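Local structure of antigen TpF1 (Treponema pallidum, 2FJC) at residues B[19-24]-B[63-68]; B[75-80]-B[84-89]. The protein binds ferric iron as a mini-ferritin of the Dps family and probably oxidises ferrous iron. All coordinates share one frame; numbering follows the deposited sequence.

In the fold
Both interactions belong to the ferritin-like four-helix bundle, their centres about 9 Å apart and on the same side of the chain's centre. Interaction 1 joins helix 8-38 to helix 44-71 inside the bundle. Interaction 2 comes next along the chain, in the connection that leaves helix 44-71 and makes the short helix 80-86 typical of Dps proteins. The two meet on helix 8-38: D24 OD1 probably takes hydrogen bonds from G88 N and S87 OG, and A23 packs against L86. Both also lie along the interface with the second subunit, where interaction 1 supplies two of the iron ligands.

Interaction 1 (B[19-24]-B[63-68]); sequences RQHVAD and DTIAER. With FE (Fe (III) ion), chain R.
In the four-helix bundle of this Dps-type ferritin, helices 8-38 and 44-71 pack antiparallel through V22, H21, I65 and A66, while the far side of 44-71 carries the iron site. The axes of the two short segments come within 9.1 Å at an angle of 153°, and the CA atoms of V22 and A66 are the nearest pair across them. All four touching residues are buried, and what they share is purely apolar. V22 takes part through CG2, which rests 3.8 Å from I65 CG2 and also leans on the backbone of A66, 3.8 Å from its CA. I65 reaches across with both branches. Its CG2 meets the valine, while its other arm, fully extended (chi2 -180°), carries CD1 past it to lie 3.9 Å from H21 CB. The V22 and I65 side chains run past one another in opposing senses. The I65 methyl CD1 also comes obliquely by the H21 ring, whose NE2 hydrogen-bonds T120 OG1; the ring meets F117 of helix 99-127, which also touches I65. Helix 130-154 completes the surroundings of I65 through I139.

One turn apart on helix 44-71, D63 and E67 extend from the side turned off this packing and bind the iron(III) ion. D63 CG stands anti to the backbone N (chi1 -160°), which carries OD2 to the metal, whereas the E67 chain bends at chi2 to bring its carboxylate there. H36 of the second subunit adds its NE2, placing the site at a subunit interface, as in other Dps proteins. Each carboxylate binds mainly through one oxygen, D63 OD2 at 2.1 Å and E67 OE2 at 2.4 Å from the iron, and D63 OD1 is instead hydrogen-bonded to NE1 of W37 of the second subunit.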
ATOM      1  N   ARG B  19      11.565  -9.388 -35.419  1.00 35.80           N
ATOM      2  CA  ARG B  19      11.812 -10.814 -35.245  1.00 37.33           C
ATOM      3  C   ARG B  19      13.208 -11.035 -34.706  1.00 36.96           C
ATOM      4  O   ARG B  19      13.423 -11.880 -33.843  1.00 37.47           O
ATOM      5  CB  ARG B  19      11.658 -11.567 -36.573  1.00 39.08           C
ATOM      6  CG  ARG B  19      10.222 -11.989 -36.867  1.00 45.22           C
ATOM      7  CD  ARG B  19      10.036 -12.461 -38.299  1.00 47.48           C
ATOM      8  NE  ARG B  19      10.953 -13.538 -38.675  1.00 52.55           N
ATOM      9  CZ  ARG B  19      10.849 -14.805 -38.271  1.00 54.37           C
ATOM     10  NH1 ARG B  19       9.861 -15.175 -37.460  1.00 55.10           N
ATOM     11  NH2 ARG B  19      11.724 -15.712 -38.698  1.00 56.26           N
ATOM     12  N   GLN B  20      14.166 -10.273 -35.211  1.00 37.21           N
ATOM     13  CA  GLN B  20      15.522 -10.420 -34.740  1.00 37.52           C
ATOM     14  C   GLN B  20      15.653  -9.913 -33.304  1.00 36.41           C
ATOM     15  O   GLN B  20      16.364 -10.506 -32.497  1.00 35.21           O
ATOM     16  CB  GLN B  20      16.509  -9.677 -35.631  1.00 40.13           C
ATOM     17  CG  GLN B  20      17.916  -9.821 -35.094  1.00 46.42           C
ATOM     18  CD  GLN B  20      18.964  -9.261 -36.008  1.00 51.83           C
ATOM     19  OE1 GLN B  20      19.003  -8.048 -36.262  1.00 53.58           O
ATOM     20  NE2 GLN B  20      19.836 -10.139 -36.515  1.00 52.63           N
ATOM     21  N   HIS B  21      14.973  -8.817 -32.988  1.00 35.03           N
ATOM     22  CA  HIS B  21      15.033  -8.280 -31.631  1.00 34.58           C
ATOM     23  C   HIS B  21      14.545  -9.315 -30.626  1.00 33.62           C
ATOM     24  O   HIS B  21      15.159  -9.511 -29.580  1.00 33.53           O
ATOM     25  CB  HIS B  21      14.181  -7.020 -31.504  1.00 34.14           C
ATOM     26  CG  HIS B  21      14.631  -5.901 -32.383  1.00 32.89           C
ATOM     27  ND1 HIS B  21      15.942  -5.749 -32.767  1.00 32.17           N
ATOM     28  CD2 HIS B  21      13.959  -4.851 -32.906  1.00 32.81           C
ATOM     29  CE1 HIS B  21      16.062  -4.648 -33.486  1.00 33.11           C
ATOM     30  NE2 HIS B  21      14.875  -4.083 -33.583  1.00 32.56           N
ATOM     31  N   VAL B  22      13.437  -9.974 -30.949  1.00 31.41           N
ATOM     32  CA  VAL B  22      12.885 -10.990 -30.069  1.00 30.63           C
ATOM     33  C   VAL B  22      13.926 -12.077 -29.834  1.00 30.98           C
ATOM     34  O   VAL B  22      14.163 -12.496 -28.700  1.00 31.98           O
ATOM     35  CB  VAL B  22      11.616 -11.619 -30.676  1.00 28.04           C
ATOM     36  CG1 VAL B  22      11.181 -12.807 -29.850  1.00 25.36           C
ATOM     37  CG2 VAL B  22      10.511 -10.579 -30.731  1.00 25.61           C
ATOM     38  N   ALA B  23      14.553 -12.520 -30.914  1.00 29.88           N
ATOM     39  CA  ALA B  23      15.569 -13.545 -30.834  1.00 30.30           C
ATOM     40  C   ALA B  23      16.751 -13.095 -29.972  1.00 30.31           C
ATOM     41  O   ALA B  23      17.203 -13.834 -29.103  1.00 29.49           O
ATOM     42  CB  ALA B  23      16.044 -13.910 -32.228  1.00 31.74           C
ATOM     43  N   ASP B  24      17.244 -11.885 -30.206  1.00 29.99           N
ATOM     44  CA  ASP B  24      18.372 -11.375 -29.443  1.00 29.92           C
ATOM     45  C   ASP B  24      18.015 -11.201 -27.977  1.00 31.05           C
ATOM     46  O   ASP B  24      18.813 -11.537 -27.103  1.00 32.65           O
ATOM     47  CB  ASP B  24      18.870 -10.041 -30.022  1.00 30.31           C
ATOM     48  CG  ASP B  24      19.602 -10.208 -31.358  1.00 31.17           C
ATOM     49  OD1 ASP B  24      20.076 -11.322 -31.660  1.00 30.92           O
ATOM     50  OD2 ASP B  24      19.723  -9.219 -32.106  1.00 30.82           O
ATOM     51  N   ASP B  63       8.772  -9.322 -24.498  1.00 36.71           N
ATOM     52  CA  ASP B  63       7.351  -9.486 -24.674  1.00 37.59           C
ATOM     53  C   ASP B  63       6.648  -8.343 -25.402  1.00 36.76           C
ATOM     54  O   ASP B  63       5.790  -8.612 -26.241  1.00 35.92           O
ATOM     55  CB  ASP B  63       6.669  -9.769 -23.330  1.00 38.47           C
ATOM     56  CG  ASP B  63       5.295 -10.421 -23.504  1.00 40.97           C
ATOM     57  OD1 ASP B  63       5.215 -11.534 -24.079  1.00 41.95           O
ATOM     58  OD2 ASP B  63       4.291  -9.820 -23.072  1.00 41.17           O
ATOM     59  N   THR B  64       6.994  -7.085 -25.126  1.00 36.04           N
ATOM     60  CA  THR B  64       6.296  -6.005 -25.824  1.00 37.83           C
ATOM     61  C   THR B  64       6.635  -5.981 -27.316  1.00 36.77           C
ATOM     62  O   THR B  64       5.765  -5.722 -28.145  1.00 37.66           O
ATOM     63  CB  THR B  64       6.558  -4.603 -25.206  1.00 37.45           C
ATOM     64  OG1 THR B  64       7.853  -4.145 -25.580  1.00 44.04           O
ATOM     65  CG2 THR B  64       6.468  -4.654 -23.704  1.00 37.74           C
ATOM     66  N   ILE B  65       7.884  -6.270 -27.667  1.00 36.07           N
ATOM     67  CA  ILE B  65       8.272  -6.294 -29.072  1.00 34.19           C
ATOM     68  C   ILE B  65       7.599  -7.465 -29.801  1.00 33.74           C
ATOM     69  O   ILE B  65       7.129  -7.322 -30.935  1.00 31.33           O
ATOM     70  CB  ILE B  65       9.810  -6.383 -29.225  1.00 33.75           C
ATOM     71  CG1 ILE B  65      10.420  -5.018 -28.938  1.00 32.24           C
ATOM     72  CG2 ILE B  65      10.194  -6.813 -30.653  1.00 33.90           C
ATOM     73  CD1 ILE B  65      11.905  -4.998 -29.061  1.00 32.78           C
ATOM     74  N   ALA B  66       7.549  -8.620 -29.153  1.00 33.50           N
ATOM     75  CA  ALA B  66       6.910  -9.781 -29.754  1.00 34.86           C
ATOM     76  C   ALA B  66       5.439  -9.472 -30.024  1.00 35.45           C
ATOM     77  O   ALA B  66       4.885  -9.853 -31.055  1.00 35.73           O
ATOM     78  CB  ALA B  66       7.019 -10.973 -28.833  1.00 33.41           C
ATOM     79  N   GLU B  67       4.808  -8.780 -29.087  1.00 36.20           N
ATOM     80  CA  GLU B  67       3.406  -8.436 -29.235  1.00 37.25           C
ATOM     81  C   GLU B  67       3.182  -7.395 -30.314  1.00 36.93           C
ATOM     82  O   GLU B  67       2.132  -7.381 -30.954  1.00 36.50           O
ATOM     83  CB  GLU B  67       2.843  -7.931 -27.915  1.00 37.78           C
ATOM     84  CG  GLU B  67       1.846  -8.892 -27.311  1.00 42.97           C
ATOM     85  CD  GLU B  67       2.143  -9.199 -25.860  1.00 43.82           C
ATOM     86  OE1 GLU B  67       2.333  -8.243 -25.075  1.00 45.71           O
ATOM     87  OE2 GLU B  67       2.181 -10.395 -25.511  1.00 44.08           O
ATOM     88  N   ARG B  68       4.158  -6.515 -30.507  1.00 34.95           N
ATOM     89  CA  ARG B  68       4.028  -5.503 -31.536  1.00 34.88           C
ATOM     90  C   ARG B  68       4.060  -6.224 -32.876  1.00 35.39           C
ATOM     91  O   ARG B  68       3.321  -5.896 -33.804  1.00 34.63           O
ATOM     92  CB  ARG B  68       5.174  -4.494 -31.449  1.00 35.28           C
ATOM     93  CG  ARG B  68       5.118  -3.412 -32.519  1.00 33.63           C
ATOM     94  CD  ARG B  68       3.731  -2.800 -32.597  1.00 34.55           C
ATOM     95  NE  ARG B  68       3.628  -1.791 -33.649  1.00 34.80           N
ATOM     96  CZ  ARG B  68       2.474  -1.319 -34.106  1.00 34.89           C
ATOM     97  NH1 ARG B  68       1.330  -1.771 -33.600  1.00 30.80           N
ATOM     98  NH2 ARG B  68       2.459  -0.412 -35.072  1.00 34.19           N
TER
HETATM   99 FE    FE R 602       2.357 -10.670 -23.087  1.00 52.84          FE

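Interaction 2 (B[75-80]-B[84-89])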
ATOM      1  N   GLN B  75       3.870 -13.392 -37.049  1.00 49.39           N
ATOM      2  CA  GLN B  75       3.885 -14.312 -35.925  1.00 50.30           C
ATOM      3  C   GLN B  75       5.279 -14.169 -35.331  1.00 48.14           C
ATOM      4  O   GLN B  75       6.254 -13.956 -36.057  1.00 48.34           O
ATOM      5  CB  GLN B  75       3.616 -15.748 -36.379  1.00 51.49           C
ATOM      6  CG  GLN B  75       2.388 -15.867 -37.260  1.00 54.55           C
ATOM      7  CD  GLN B  75       1.717 -17.213 -37.154  1.00 56.52           C
ATOM      8  OE1 GLN B  75       0.962 -17.473 -36.216  1.00 58.89           O
ATOM      9  NE2 GLN B  75       1.993 -18.087 -38.112  1.00 58.92           N
ATOM     10  N   ALA B  76       5.375 -14.259 -34.012  1.00 45.36           N
ATOM     11  CA  ALA B  76       6.661 -14.094 -33.361  1.00 42.37           C
ATOM     12  C   ALA B  76       7.456 -15.381 -33.259  1.00 40.12           C
ATOM     13  O   ALA B  76       6.890 -16.468 -33.089  1.00 39.29           O
ATOM     14  CB  ALA B  76       6.463 -13.494 -31.970  1.00 40.93           C
ATOM     15  N   PRO B  77       8.784 -15.280 -33.403  1.00 38.11           N
ATOM     16  CA  PRO B  77       9.615 -16.480 -33.297  1.00 36.71           C
ATOM     17  C   PRO B  77       9.421 -16.929 -31.852  1.00 35.76           C
ATOM     18  O   PRO B  77       9.528 -16.125 -30.929  1.00 33.48           O
ATOM     19  CB  PRO B  77      11.021 -15.957 -33.587  1.00 36.61           C
ATOM     20  CG  PRO B  77      10.958 -14.521 -33.181  1.00 38.14           C
ATOM     21  CD  PRO B  77       9.602 -14.089 -33.680  1.00 37.83           C
ATOM     22  N   ALA B  78       9.102 -18.201 -31.652  1.00 36.29           N
ATOM     23  CA  ALA B  78       8.840 -18.678 -30.304  1.00 35.73           C
ATOM     24  C   ALA B  78       9.438 -20.030 -29.962  1.00 34.74           C
ATOM     25  O   ALA B  78       8.726 -20.946 -29.561  1.00 34.19           O
ATOM     26  CB  ALA B  78       7.339 -18.695 -30.070  1.00 35.58           C
ATOM     27  N   SER B  79      10.750 -20.148 -30.126  1.00 34.40           N
ATOM     28  CA  SER B  79      11.463 -21.376 -29.801  1.00 33.55           C
ATOM     29  C   SER B  79      12.933 -21.037 -29.741  1.00 33.01           C
ATOM     30  O   SER B  79      13.394 -20.107 -30.412  1.00 34.69           O
ATOM     31  CB  SER B  79      11.201 -22.463 -30.851  1.00 32.61           C
ATOM     32  OG  SER B  79      11.831 -22.161 -32.079  1.00 33.33           O
ATOM     33  N   MET B  80      13.668 -21.763 -28.920  1.00 33.11           N
ATOM     34  CA  MET B  80      15.095 -21.518 -28.804  1.00 34.42           C
ATOM     35  C   MET B  80      15.783 -21.830 -30.130  1.00 33.76           C
ATOM     36  O   MET B  80      16.758 -21.167 -30.509  1.00 33.63           O
ATOM     37  CB  MET B  80      15.670 -22.366 -27.675  1.00 33.94           C
ATOM     38  CG  MET B  80      15.142 -21.957 -26.323  1.00 34.49           C
ATOM     39  SD  MET B  80      15.869 -22.909 -25.020  1.00 36.16           S
ATOM     40  CE  MET B  80      15.167 -22.165 -23.565  1.00 34.72           C
ATOM     41  N   LEU B  84      18.243 -19.124 -31.763  1.00 35.88           N
ATOM     42  CA  LEU B  84      19.645 -19.392 -32.063  1.00 37.30           C
ATOM     43  C   LEU B  84      19.925 -19.172 -33.541  1.00 37.52           C
ATOM     44  O   LEU B  84      21.041 -18.810 -33.919  1.00 37.59           O
ATOM     45  CB  LEU B  84      20.021 -20.823 -31.675  1.00 36.67           C
ATOM     46  CG  LEU B  84      20.110 -21.069 -30.168  1.00 37.36           C
ATOM     47  CD1 LEU B  84      20.509 -22.507 -29.896  1.00 35.96           C
ATOM     48  CD2 LEU B  84      21.119 -20.113 -29.557  1.00 35.99           C
ATOM     49  N   ALA B  85      18.910 -19.373 -34.372  1.00 35.83           N
ATOM     50  CA  ALA B  85      19.065 -19.182 -35.806  1.00 37.01           C
ATOM     51  C   ALA B  85      19.017 -17.709 -36.227  1.00 38.04           C
ATOM     52  O   ALA B  85      19.640 -17.323 -37.214  1.00 38.68           O
ATOM     53  CB  ALA B  85      17.985 -19.963 -36.547  1.00 35.29           C
ATOM     54  N   LEU B  86      18.287 -16.886 -35.479  1.00 38.37           N
ATOM     55  CA  LEU B  86      18.143 -15.476 -35.819  1.00 38.11           C
ATOM     56  C   LEU B  86      19.040 -14.530 -35.040  1.00 37.62           C
ATOM     57  O   LEU B  86      19.412 -13.460 -35.530  1.00 38.60           O
ATOM     58  CB  LEU B  86      16.695 -15.046 -35.598  1.00 39.25           C
ATOM     59  CG  LEU B  86      15.616 -15.761 -36.404  1.00 42.54           C
ATOM     60  CD1 LEU B  86      14.238 -15.474 -35.808  1.00 42.00           C
ATOM     61  CD2 LEU B  86      15.702 -15.308 -37.858  1.00 41.79           C
ATOM     62  N   SER B  87      19.381 -14.916 -33.822  1.00 35.67           N
ATOM     63  CA  SER B  87      20.178 -14.064 -32.956  1.00 35.82           C
ATOM     64  C   SER B  87      21.588 -13.717 -33.402  1.00 37.01           C
ATOM     65  O   SER B  87      22.324 -14.562 -33.909  1.00 37.25           O
ATOM     66  CB  SER B  87      20.250 -14.666 -31.555  1.00 34.37           C
ATOM     67  OG  SER B  87      20.896 -13.777 -30.664  1.00 33.02           O
ATOM     68  N   GLY B  88      21.952 -12.457 -33.188  1.00 36.93           N
ATOM     69  CA  GLY B  88      23.278 -11.989 -33.519  1.00 37.05           C
ATOM     70  C   GLY B  88      24.084 -11.916 -32.235  1.00 38.63           C
ATOM     71  O   GLY B  88      25.199 -11.396 -32.217  1.00 39.55           O
ATOM     72  N   ILE B  89      23.514 -12.431 -31.151  1.00 37.19           N
ATOM     73  CA  ILE B  89      24.193 -12.429 -29.866  1.00 37.23           C
ATOM     74  C   ILE B  89      24.694 -13.827 -29.528  1.00 37.26           C
ATOM     75  O   ILE B  89      23.940 -14.805 -29.541  1.00 36.45           O
ATOM     76  CB  ILE B  89      23.265 -11.939 -28.735  1.00 37.16           C
ATOM     77  CG1 ILE B  89      22.941 -10.459 -28.934  1.00 36.88           C
ATOM     78  CG2 ILE B  89      23.934 -12.142 -27.389  1.00 37.26           C
ATOM     79  CD1 ILE B  89      22.038  -9.886 -27.877  1.00 37.55           C
TER
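P77 points its CB at L86, and the two meet through single carbons, P77 CB lying 3.9 Å from L86 CD1. L86 has its CG anti to the carbonyl carbon (chi1 -60°), and from the last turn of helix 80-86 its CD1 branch reaches back to the proline in the incoming loop. Behind the pair stands helix 8-38, with V22 against P77 and A23 against L86. At the other end of the short helix the contact is polar. L84 N donates to M80 O at 2.8 Å with an N-H...O angle of 169°, while the leucine's CG lies 3.4 Å from the same oxygen. The M80 side chain itself leads away from L84, touching I30 of helix 8-38 and G26 of the second subunit. S79 occupies the N-cap, and beyond the last turn S87 OG accepts from I89 N at 3.0 Å, forming an ST turn that its hydrogen bond to D24 OD1 ties to helix 8-38. The chemistry is thus divided: one nearly straight backbone bond closes the first turn of helix 80-86, whereas a small apolar touch holds the loop before the short helix against its last turn, beside the bundle.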